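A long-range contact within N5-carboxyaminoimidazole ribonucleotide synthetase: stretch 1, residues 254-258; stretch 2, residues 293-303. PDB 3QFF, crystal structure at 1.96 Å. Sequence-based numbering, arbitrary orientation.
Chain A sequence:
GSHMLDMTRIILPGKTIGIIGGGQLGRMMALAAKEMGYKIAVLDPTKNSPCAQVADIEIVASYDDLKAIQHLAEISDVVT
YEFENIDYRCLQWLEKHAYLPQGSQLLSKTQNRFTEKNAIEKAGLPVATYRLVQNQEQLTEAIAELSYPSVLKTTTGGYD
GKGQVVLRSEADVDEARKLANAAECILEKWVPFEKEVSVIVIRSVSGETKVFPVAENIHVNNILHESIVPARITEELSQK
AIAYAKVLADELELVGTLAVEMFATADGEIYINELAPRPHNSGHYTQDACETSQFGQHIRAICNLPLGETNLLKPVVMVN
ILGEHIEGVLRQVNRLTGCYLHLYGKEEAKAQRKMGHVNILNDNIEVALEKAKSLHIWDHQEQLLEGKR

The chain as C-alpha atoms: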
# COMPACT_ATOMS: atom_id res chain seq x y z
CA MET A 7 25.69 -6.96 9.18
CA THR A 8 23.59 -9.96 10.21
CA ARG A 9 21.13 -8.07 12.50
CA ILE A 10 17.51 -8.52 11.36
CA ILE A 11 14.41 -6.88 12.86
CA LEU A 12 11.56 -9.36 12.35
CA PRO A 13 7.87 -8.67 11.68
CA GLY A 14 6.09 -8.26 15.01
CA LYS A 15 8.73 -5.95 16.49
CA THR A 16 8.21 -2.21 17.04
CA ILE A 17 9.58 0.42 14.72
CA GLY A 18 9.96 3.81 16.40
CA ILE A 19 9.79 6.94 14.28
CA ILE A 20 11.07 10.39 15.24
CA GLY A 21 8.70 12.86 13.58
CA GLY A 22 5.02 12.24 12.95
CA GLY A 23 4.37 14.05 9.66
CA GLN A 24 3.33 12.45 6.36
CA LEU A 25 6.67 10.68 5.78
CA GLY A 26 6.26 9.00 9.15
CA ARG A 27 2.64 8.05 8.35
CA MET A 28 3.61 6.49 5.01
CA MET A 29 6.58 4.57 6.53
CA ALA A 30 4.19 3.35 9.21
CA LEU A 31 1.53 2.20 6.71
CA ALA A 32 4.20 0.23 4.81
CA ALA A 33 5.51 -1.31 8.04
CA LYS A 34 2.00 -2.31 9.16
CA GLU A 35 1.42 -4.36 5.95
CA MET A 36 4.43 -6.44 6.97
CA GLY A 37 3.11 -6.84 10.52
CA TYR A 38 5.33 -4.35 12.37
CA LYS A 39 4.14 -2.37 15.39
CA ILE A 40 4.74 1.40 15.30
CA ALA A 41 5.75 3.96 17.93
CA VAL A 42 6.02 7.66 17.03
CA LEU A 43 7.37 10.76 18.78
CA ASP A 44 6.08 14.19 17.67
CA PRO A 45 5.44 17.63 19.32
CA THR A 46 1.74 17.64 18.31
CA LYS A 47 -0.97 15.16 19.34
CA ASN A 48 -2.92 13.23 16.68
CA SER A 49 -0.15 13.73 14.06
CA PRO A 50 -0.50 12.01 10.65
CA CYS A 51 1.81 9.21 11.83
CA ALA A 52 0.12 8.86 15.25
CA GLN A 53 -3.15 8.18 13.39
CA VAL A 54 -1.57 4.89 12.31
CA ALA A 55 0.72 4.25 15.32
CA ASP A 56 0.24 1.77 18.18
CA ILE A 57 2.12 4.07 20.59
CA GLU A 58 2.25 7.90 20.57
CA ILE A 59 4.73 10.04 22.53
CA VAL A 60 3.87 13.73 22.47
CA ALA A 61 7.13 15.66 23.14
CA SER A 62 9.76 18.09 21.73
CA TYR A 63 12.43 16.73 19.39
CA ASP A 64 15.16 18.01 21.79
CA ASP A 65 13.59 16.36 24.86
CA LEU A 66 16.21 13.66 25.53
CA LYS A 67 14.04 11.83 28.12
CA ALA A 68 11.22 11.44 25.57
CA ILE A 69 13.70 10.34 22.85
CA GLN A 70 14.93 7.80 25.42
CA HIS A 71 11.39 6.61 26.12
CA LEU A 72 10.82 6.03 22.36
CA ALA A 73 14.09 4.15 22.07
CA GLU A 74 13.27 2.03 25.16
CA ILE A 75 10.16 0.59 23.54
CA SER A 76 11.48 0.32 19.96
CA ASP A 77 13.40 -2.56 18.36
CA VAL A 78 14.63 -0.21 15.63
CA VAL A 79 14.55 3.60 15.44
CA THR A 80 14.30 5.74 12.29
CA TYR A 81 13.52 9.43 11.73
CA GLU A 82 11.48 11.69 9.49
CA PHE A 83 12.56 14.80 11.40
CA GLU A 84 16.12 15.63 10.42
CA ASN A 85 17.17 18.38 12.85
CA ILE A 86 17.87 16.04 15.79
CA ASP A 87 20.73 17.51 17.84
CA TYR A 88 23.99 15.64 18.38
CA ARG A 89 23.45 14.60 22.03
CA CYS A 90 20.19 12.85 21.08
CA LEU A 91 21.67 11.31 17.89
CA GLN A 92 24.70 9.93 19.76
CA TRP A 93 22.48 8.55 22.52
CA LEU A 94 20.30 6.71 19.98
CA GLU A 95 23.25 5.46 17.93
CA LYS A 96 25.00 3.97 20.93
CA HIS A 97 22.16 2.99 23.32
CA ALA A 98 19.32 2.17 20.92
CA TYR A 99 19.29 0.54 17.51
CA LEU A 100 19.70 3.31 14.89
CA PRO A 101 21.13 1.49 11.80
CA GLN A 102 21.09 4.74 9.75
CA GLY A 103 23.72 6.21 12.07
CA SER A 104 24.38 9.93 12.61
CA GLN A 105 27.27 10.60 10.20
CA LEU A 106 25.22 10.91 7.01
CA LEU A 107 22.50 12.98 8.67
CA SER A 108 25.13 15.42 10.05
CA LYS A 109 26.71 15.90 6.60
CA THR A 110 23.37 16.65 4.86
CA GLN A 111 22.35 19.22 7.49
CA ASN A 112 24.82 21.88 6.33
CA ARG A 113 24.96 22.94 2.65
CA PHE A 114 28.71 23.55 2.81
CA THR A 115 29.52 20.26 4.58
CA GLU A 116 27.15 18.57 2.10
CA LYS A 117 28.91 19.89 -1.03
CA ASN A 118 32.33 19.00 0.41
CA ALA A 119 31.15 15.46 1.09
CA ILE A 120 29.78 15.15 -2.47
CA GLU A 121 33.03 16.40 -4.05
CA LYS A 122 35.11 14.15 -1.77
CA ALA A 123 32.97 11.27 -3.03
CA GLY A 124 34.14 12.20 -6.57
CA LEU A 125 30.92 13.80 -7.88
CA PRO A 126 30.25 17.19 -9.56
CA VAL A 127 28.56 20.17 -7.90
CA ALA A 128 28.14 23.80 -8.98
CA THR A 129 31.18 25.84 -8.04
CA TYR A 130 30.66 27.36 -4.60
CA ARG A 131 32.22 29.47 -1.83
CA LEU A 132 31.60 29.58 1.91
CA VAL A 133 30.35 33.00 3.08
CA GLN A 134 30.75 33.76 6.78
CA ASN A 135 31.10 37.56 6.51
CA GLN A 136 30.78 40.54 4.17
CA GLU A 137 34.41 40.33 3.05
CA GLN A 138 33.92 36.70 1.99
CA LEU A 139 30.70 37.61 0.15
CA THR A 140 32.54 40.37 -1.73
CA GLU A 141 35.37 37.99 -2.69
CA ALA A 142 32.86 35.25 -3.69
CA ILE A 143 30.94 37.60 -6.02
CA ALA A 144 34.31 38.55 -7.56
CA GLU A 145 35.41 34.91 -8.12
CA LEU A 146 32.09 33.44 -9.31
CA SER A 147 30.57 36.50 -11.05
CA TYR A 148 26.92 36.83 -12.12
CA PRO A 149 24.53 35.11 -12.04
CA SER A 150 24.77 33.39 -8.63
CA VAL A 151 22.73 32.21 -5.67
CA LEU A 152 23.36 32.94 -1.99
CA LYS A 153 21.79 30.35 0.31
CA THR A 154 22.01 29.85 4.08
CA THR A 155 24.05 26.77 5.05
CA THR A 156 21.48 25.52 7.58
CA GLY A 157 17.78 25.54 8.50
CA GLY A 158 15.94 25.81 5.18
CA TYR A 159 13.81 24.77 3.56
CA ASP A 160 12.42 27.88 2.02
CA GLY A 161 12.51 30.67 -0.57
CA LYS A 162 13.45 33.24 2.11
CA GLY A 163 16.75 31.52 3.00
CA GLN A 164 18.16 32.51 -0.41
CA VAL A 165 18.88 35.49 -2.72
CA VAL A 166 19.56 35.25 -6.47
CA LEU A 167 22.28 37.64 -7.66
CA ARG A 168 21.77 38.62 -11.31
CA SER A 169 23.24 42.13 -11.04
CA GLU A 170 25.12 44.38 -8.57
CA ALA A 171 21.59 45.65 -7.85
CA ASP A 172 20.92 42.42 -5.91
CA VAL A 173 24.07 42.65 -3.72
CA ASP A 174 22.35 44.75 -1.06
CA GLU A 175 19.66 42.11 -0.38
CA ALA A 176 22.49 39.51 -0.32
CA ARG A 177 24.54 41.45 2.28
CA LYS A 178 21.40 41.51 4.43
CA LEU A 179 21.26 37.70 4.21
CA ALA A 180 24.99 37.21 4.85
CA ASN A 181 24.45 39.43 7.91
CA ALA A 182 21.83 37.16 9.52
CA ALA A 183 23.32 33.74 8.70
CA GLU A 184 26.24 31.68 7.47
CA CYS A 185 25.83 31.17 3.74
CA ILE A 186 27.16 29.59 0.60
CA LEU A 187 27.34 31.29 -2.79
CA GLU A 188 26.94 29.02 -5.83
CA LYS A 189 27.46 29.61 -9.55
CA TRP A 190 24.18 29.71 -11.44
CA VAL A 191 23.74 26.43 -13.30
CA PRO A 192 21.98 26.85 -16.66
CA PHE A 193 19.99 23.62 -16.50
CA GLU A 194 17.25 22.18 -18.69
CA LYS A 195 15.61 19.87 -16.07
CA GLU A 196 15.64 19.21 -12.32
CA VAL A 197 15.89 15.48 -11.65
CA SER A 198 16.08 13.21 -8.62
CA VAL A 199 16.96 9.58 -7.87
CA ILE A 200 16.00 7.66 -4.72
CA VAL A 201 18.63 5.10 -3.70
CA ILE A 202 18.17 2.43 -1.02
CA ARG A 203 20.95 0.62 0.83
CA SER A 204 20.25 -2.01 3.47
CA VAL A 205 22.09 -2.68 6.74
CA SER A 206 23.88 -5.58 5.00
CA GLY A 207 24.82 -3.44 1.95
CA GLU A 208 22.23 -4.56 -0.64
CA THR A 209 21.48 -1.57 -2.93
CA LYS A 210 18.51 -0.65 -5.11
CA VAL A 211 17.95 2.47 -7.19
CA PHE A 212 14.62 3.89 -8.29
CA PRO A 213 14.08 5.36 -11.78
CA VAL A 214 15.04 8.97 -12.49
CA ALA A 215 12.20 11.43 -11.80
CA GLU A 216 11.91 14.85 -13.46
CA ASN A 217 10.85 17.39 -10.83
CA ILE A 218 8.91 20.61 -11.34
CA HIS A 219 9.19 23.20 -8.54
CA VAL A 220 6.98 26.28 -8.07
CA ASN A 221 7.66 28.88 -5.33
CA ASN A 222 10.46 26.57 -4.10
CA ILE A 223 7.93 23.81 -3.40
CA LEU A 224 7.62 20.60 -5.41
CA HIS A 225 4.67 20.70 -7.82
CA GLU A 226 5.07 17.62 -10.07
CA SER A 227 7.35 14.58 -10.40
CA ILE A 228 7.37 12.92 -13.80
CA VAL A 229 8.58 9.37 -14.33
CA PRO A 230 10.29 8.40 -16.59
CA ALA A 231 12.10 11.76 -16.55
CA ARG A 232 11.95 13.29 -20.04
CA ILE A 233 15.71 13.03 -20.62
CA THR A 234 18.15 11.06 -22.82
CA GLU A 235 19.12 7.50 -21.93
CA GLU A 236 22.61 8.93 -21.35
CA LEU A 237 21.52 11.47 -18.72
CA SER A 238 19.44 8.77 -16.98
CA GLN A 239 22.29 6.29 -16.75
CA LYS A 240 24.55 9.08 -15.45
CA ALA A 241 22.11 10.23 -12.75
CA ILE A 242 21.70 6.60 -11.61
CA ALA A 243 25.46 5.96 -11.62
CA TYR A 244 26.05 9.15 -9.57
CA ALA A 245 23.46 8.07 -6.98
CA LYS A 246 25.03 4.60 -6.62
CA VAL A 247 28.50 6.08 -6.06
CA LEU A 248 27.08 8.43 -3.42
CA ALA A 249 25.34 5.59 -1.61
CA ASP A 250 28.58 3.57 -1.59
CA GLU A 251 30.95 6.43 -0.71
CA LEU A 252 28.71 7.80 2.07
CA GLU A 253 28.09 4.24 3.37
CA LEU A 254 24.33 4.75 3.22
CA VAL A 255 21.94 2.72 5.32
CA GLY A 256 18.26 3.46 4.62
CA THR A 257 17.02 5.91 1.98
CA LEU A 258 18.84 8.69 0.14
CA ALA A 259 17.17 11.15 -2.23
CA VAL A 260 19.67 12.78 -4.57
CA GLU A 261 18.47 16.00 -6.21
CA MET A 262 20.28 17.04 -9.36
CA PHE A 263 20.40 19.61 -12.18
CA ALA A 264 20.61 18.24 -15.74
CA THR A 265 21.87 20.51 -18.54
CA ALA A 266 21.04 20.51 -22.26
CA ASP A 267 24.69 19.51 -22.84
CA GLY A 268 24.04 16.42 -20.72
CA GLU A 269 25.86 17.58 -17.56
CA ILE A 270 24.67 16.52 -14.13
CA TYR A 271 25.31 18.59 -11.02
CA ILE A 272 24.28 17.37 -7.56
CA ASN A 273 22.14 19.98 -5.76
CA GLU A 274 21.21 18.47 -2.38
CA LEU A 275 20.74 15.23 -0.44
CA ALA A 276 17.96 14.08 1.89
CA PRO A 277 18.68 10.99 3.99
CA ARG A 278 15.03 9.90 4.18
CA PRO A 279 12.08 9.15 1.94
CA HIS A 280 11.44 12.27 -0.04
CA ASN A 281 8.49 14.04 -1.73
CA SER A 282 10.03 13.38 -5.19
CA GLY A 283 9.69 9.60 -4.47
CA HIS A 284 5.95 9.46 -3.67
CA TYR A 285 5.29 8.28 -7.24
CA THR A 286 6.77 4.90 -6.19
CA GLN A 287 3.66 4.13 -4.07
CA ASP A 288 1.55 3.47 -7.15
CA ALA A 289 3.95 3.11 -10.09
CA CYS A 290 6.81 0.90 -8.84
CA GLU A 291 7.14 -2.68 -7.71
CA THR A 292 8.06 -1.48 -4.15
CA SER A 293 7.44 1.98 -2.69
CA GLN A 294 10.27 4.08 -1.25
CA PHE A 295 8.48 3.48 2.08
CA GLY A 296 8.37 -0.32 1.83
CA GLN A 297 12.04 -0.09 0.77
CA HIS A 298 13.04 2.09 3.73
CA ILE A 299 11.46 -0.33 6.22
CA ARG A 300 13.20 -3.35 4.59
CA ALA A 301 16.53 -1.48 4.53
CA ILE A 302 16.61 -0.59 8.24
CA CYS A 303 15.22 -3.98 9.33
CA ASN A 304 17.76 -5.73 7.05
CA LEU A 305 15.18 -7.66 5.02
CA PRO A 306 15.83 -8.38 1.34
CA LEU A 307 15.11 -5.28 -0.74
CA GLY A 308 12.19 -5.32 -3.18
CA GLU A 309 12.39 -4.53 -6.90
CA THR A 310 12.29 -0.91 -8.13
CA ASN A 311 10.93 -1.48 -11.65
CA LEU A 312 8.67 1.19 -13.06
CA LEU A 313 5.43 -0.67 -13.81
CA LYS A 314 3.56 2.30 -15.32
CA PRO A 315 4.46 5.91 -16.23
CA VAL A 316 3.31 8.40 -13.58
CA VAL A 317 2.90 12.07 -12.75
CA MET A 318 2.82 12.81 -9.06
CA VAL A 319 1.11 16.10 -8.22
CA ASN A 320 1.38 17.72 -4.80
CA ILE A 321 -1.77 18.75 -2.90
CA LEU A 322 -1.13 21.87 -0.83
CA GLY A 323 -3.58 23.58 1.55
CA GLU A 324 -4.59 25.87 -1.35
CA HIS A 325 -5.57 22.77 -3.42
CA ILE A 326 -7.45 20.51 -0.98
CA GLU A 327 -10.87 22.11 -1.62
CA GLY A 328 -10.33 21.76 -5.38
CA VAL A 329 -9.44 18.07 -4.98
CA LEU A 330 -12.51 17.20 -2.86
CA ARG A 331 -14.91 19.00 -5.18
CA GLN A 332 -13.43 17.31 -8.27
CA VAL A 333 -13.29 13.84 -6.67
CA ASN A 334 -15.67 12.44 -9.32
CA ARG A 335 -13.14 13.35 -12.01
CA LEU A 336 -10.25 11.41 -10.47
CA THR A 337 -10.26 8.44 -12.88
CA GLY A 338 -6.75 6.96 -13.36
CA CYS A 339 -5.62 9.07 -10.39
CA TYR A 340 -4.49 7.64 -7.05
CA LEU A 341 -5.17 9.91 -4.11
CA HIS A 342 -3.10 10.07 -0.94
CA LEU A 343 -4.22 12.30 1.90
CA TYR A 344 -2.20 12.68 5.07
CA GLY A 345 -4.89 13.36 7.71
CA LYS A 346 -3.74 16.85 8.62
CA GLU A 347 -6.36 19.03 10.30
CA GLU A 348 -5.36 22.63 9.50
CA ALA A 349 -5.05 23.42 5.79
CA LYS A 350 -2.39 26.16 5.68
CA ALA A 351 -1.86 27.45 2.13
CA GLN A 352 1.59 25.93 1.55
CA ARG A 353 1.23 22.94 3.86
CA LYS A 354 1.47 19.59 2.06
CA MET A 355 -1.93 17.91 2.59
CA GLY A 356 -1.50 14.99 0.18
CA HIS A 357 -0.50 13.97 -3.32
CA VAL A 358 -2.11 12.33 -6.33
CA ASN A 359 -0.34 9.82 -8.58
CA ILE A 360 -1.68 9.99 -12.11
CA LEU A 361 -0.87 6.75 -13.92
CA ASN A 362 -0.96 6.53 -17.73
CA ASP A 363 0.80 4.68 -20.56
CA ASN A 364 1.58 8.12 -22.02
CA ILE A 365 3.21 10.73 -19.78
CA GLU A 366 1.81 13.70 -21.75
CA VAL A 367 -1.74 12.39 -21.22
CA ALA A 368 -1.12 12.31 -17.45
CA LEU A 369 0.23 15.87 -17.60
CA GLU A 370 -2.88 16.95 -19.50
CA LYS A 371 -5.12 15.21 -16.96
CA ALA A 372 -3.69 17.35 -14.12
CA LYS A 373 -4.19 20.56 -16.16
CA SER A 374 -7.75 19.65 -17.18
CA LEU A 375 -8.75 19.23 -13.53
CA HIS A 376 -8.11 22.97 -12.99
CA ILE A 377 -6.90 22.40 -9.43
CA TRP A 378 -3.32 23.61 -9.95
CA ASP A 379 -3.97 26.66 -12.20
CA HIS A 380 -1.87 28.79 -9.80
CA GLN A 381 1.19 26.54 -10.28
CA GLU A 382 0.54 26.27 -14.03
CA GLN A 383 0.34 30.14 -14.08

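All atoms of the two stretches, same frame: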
# COMPACT_ATOMS: atom_id res chain seq x y z
N LEU A 254 25.73 4.56 2.92
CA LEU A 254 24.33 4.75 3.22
C LEU A 254 23.72 3.51 3.86
O LEU A 254 23.99 2.39 3.42
CB LEU A 254 23.53 5.10 1.95
CG LEU A 254 22.00 5.03 1.96
CD1 LEU A 254 21.36 6.17 2.83
CD2 LEU A 254 21.42 5.07 0.53
N VAL A 255 22.90 3.73 4.88
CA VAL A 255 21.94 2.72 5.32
C VAL A 255 20.57 3.41 5.40
O VAL A 255 20.42 4.43 6.05
CB VAL A 255 22.31 2.09 6.68
CG1 VAL A 255 21.19 1.14 7.18
CG2 VAL A 255 23.66 1.35 6.58
N GLY A 256 19.58 2.84 4.72
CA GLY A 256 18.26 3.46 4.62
C GLY A 256 18.05 4.06 3.23
O GLY A 256 18.41 3.44 2.22
N THR A 257 17.50 5.27 3.20
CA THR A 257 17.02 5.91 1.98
C THR A 257 17.79 7.20 1.75
O THR A 257 17.99 7.98 2.69
CB THR A 257 15.51 6.24 2.11
OG1 THR A 257 14.81 5.04 2.42
CG2 THR A 257 14.93 6.81 0.81
N LEU A 258 18.23 7.42 0.51
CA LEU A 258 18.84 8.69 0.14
C LEU A 258 18.18 9.25 -1.12
O LEU A 258 18.14 8.58 -2.14
CB LEU A 258 20.36 8.52 -0.09
CG LEU A 258 21.15 9.81 -0.37
CD1 LEU A 258 21.18 10.71 0.87
CD2 LEU A 258 22.59 9.48 -0.81
N SER A 293 7.35 0.54 -2.95
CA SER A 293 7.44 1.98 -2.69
C SER A 293 8.73 2.35 -1.96
O SER A 293 9.34 1.50 -1.30
CB SER A 293 6.23 2.46 -1.89
OG SER A 293 6.42 2.21 -0.51
N GLN A 294 9.14 3.61 -2.05
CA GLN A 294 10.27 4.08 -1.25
C GLN A 294 10.09 3.78 0.24
O GLN A 294 11.08 3.57 0.97
CB GLN A 294 10.53 5.57 -1.49
CG GLN A 294 9.44 6.50 -0.98
CD GLN A 294 9.79 7.98 -1.13
OE1 GLN A 294 10.97 8.35 -1.21
NE2 GLN A 294 8.77 8.83 -1.13
N PHE A 295 8.82 3.76 0.69
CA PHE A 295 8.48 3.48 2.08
C PHE A 295 8.66 2.02 2.47
O PHE A 295 9.28 1.71 3.51
CB PHE A 295 7.06 4.01 2.42
CG PHE A 295 6.92 5.49 2.19
CD1 PHE A 295 6.28 5.99 1.05
CD2 PHE A 295 7.49 6.38 3.09
CE1 PHE A 295 6.20 7.37 0.85
CE2 PHE A 295 7.43 7.75 2.90
CZ PHE A 295 6.78 8.25 1.77
N GLY A 296 8.11 1.12 1.65
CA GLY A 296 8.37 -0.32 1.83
C GLY A 296 9.86 -0.62 1.77
O GLY A 296 10.36 -1.48 2.52
N GLN A 297 10.58 0.07 0.89
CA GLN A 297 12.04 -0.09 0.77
C GLN A 297 12.78 0.37 2.02
O GLN A 297 13.68 -0.31 2.50
CB GLN A 297 12.61 0.64 -0.46
CG GLN A 297 12.24 0.01 -1.79
CD GLN A 297 12.93 -1.35 -2.03
OE1 GLN A 297 12.84 -2.27 -1.21
NE2 GLN A 297 13.60 -1.46 -3.17
N HIS A 298 12.39 1.52 2.55
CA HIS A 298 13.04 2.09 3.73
C HIS A 298 12.90 1.16 4.93
O HIS A 298 13.88 0.92 5.67
CB HIS A 298 12.47 3.48 4.05
CG HIS A 298 13.15 4.14 5.22
ND1 HIS A 298 14.34 4.82 5.11
CD2 HIS A 298 12.78 4.23 6.52
CE1 HIS A 298 14.69 5.29 6.29
NE2 HIS A 298 13.77 4.93 7.17
N ILE A 299 11.69 0.63 5.13
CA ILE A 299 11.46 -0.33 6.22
C ILE A 299 12.35 -1.58 6.07
O ILE A 299 13.03 -1.99 7.03
CB ILE A 299 9.96 -0.73 6.35
CG1 ILE A 299 9.09 0.49 6.75
CG2 ILE A 299 9.78 -1.86 7.38
CD1 ILE A 299 9.59 1.27 7.98
N ARG A 300 12.36 -2.17 4.87
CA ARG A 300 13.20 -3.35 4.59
C ARG A 300 14.67 -3.06 4.83
O ARG A 300 15.37 -3.90 5.38
CB ARG A 300 13.02 -3.85 3.16
CG ARG A 300 11.65 -4.42 2.86
CD ARG A 300 11.40 -4.52 1.34
NE ARG A 300 10.24 -5.37 1.04
CZ ARG A 300 8.97 -4.98 1.10
NH1 ARG A 300 8.64 -3.74 1.44
NH2 ARG A 300 7.99 -5.85 0.82
N ALA A 301 15.13 -1.88 4.40
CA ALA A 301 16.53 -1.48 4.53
C ALA A 301 17.00 -1.41 5.99
O ALA A 301 18.07 -1.93 6.33
CB ALA A 301 16.79 -0.12 3.82
N ILE A 302 16.21 -0.76 6.84
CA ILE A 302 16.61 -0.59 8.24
C ILE A 302 16.44 -1.88 9.05
O ILE A 302 17.16 -2.10 10.03
CB ILE A 302 15.91 0.61 8.93
CG1 ILE A 302 14.41 0.35 9.06
CG2 ILE A 302 16.25 1.94 8.18
CD1 ILE A 302 13.69 1.35 9.97
N CYS A 303 15.48 -2.71 8.66
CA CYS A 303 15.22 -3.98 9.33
C CYS A 303 16.11 -5.09 8.78
O CYS A 303 16.12 -6.20 9.31
CB CYS A 303 13.75 -4.39 9.21
SG CYS A 303 12.58 -3.33 10.10

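Stretch 1 lays the start of a strand, residues 256-258, across one side of the helix that begins at Gln 294. The two axes approach to 7.2 Å, and their N-to-C directions differ by 132°, so the strand runs obliquely against the direction of the helix. The contact is compact, burying 239 Å² summed over both sides, and the backbones come nearest where Gly 256 CA lies 5.2 Å from Ala 301 CA.

Leu 254 precedes the contact and does not reach the helix. Val 255 touches it lightly: its side chain, with chi1 in the t well, leaves the backbone sideways and brings CG1 to 4.5 Å from the carbonyl oxygen, O, of Ala 301.

Gly 256 makes the closest backbone packing. Its CA lies 4.0 Å from Ala 301 CB, and the small methyl of Ala 301, which points toward the strand, lies between the two backbones where they come nearest. The same Gly 256 CA is 4.4 Å from Ile 302 CG2 and 4.2 Å from His 298 ND1, so three helix side chains pack against a residue that has none. A CB on Gly 256 would sit 3.5 Å from His 298 CE1, a tight fit. The backbone makes its own demand as well: at phi 106° and psi -136°, a CB would be jammed against the carbonyl oxygen of Val 255, which by itself calls for glycine.

Thr 257 supplies the polar link. Its side chain points toward the helix, and the m rotamer places OG1 2.7 Å from His 298 ND1, in a short hydrogen bond for which either group could be the donor. The hydroxyl meets the imidazole at its edge, near the ring plane, where the nitrogen can take part in such a bond. His 298 NE2 is hydrogen-bonded elsewhere in the structure, so both ring nitrogens are engaged in this buried setting. Thr 257 OG1 also lies 4.3 Å from Gln 294 O, too far for a hydrogen bond.

Leu 258 carries the strand onward, out of reach of the helix. The helix is capped at its start by Ser 293, whose OG accepts from Gly 296 N at 3.0 Å with nearly linear geometry, and more weakly from Phe 295 N, 3.1 Å from the same OG. Phe 295 and Ile 299 point away from the strand, while His 298 and Ala 301 meet Gly 256 and Thr 257.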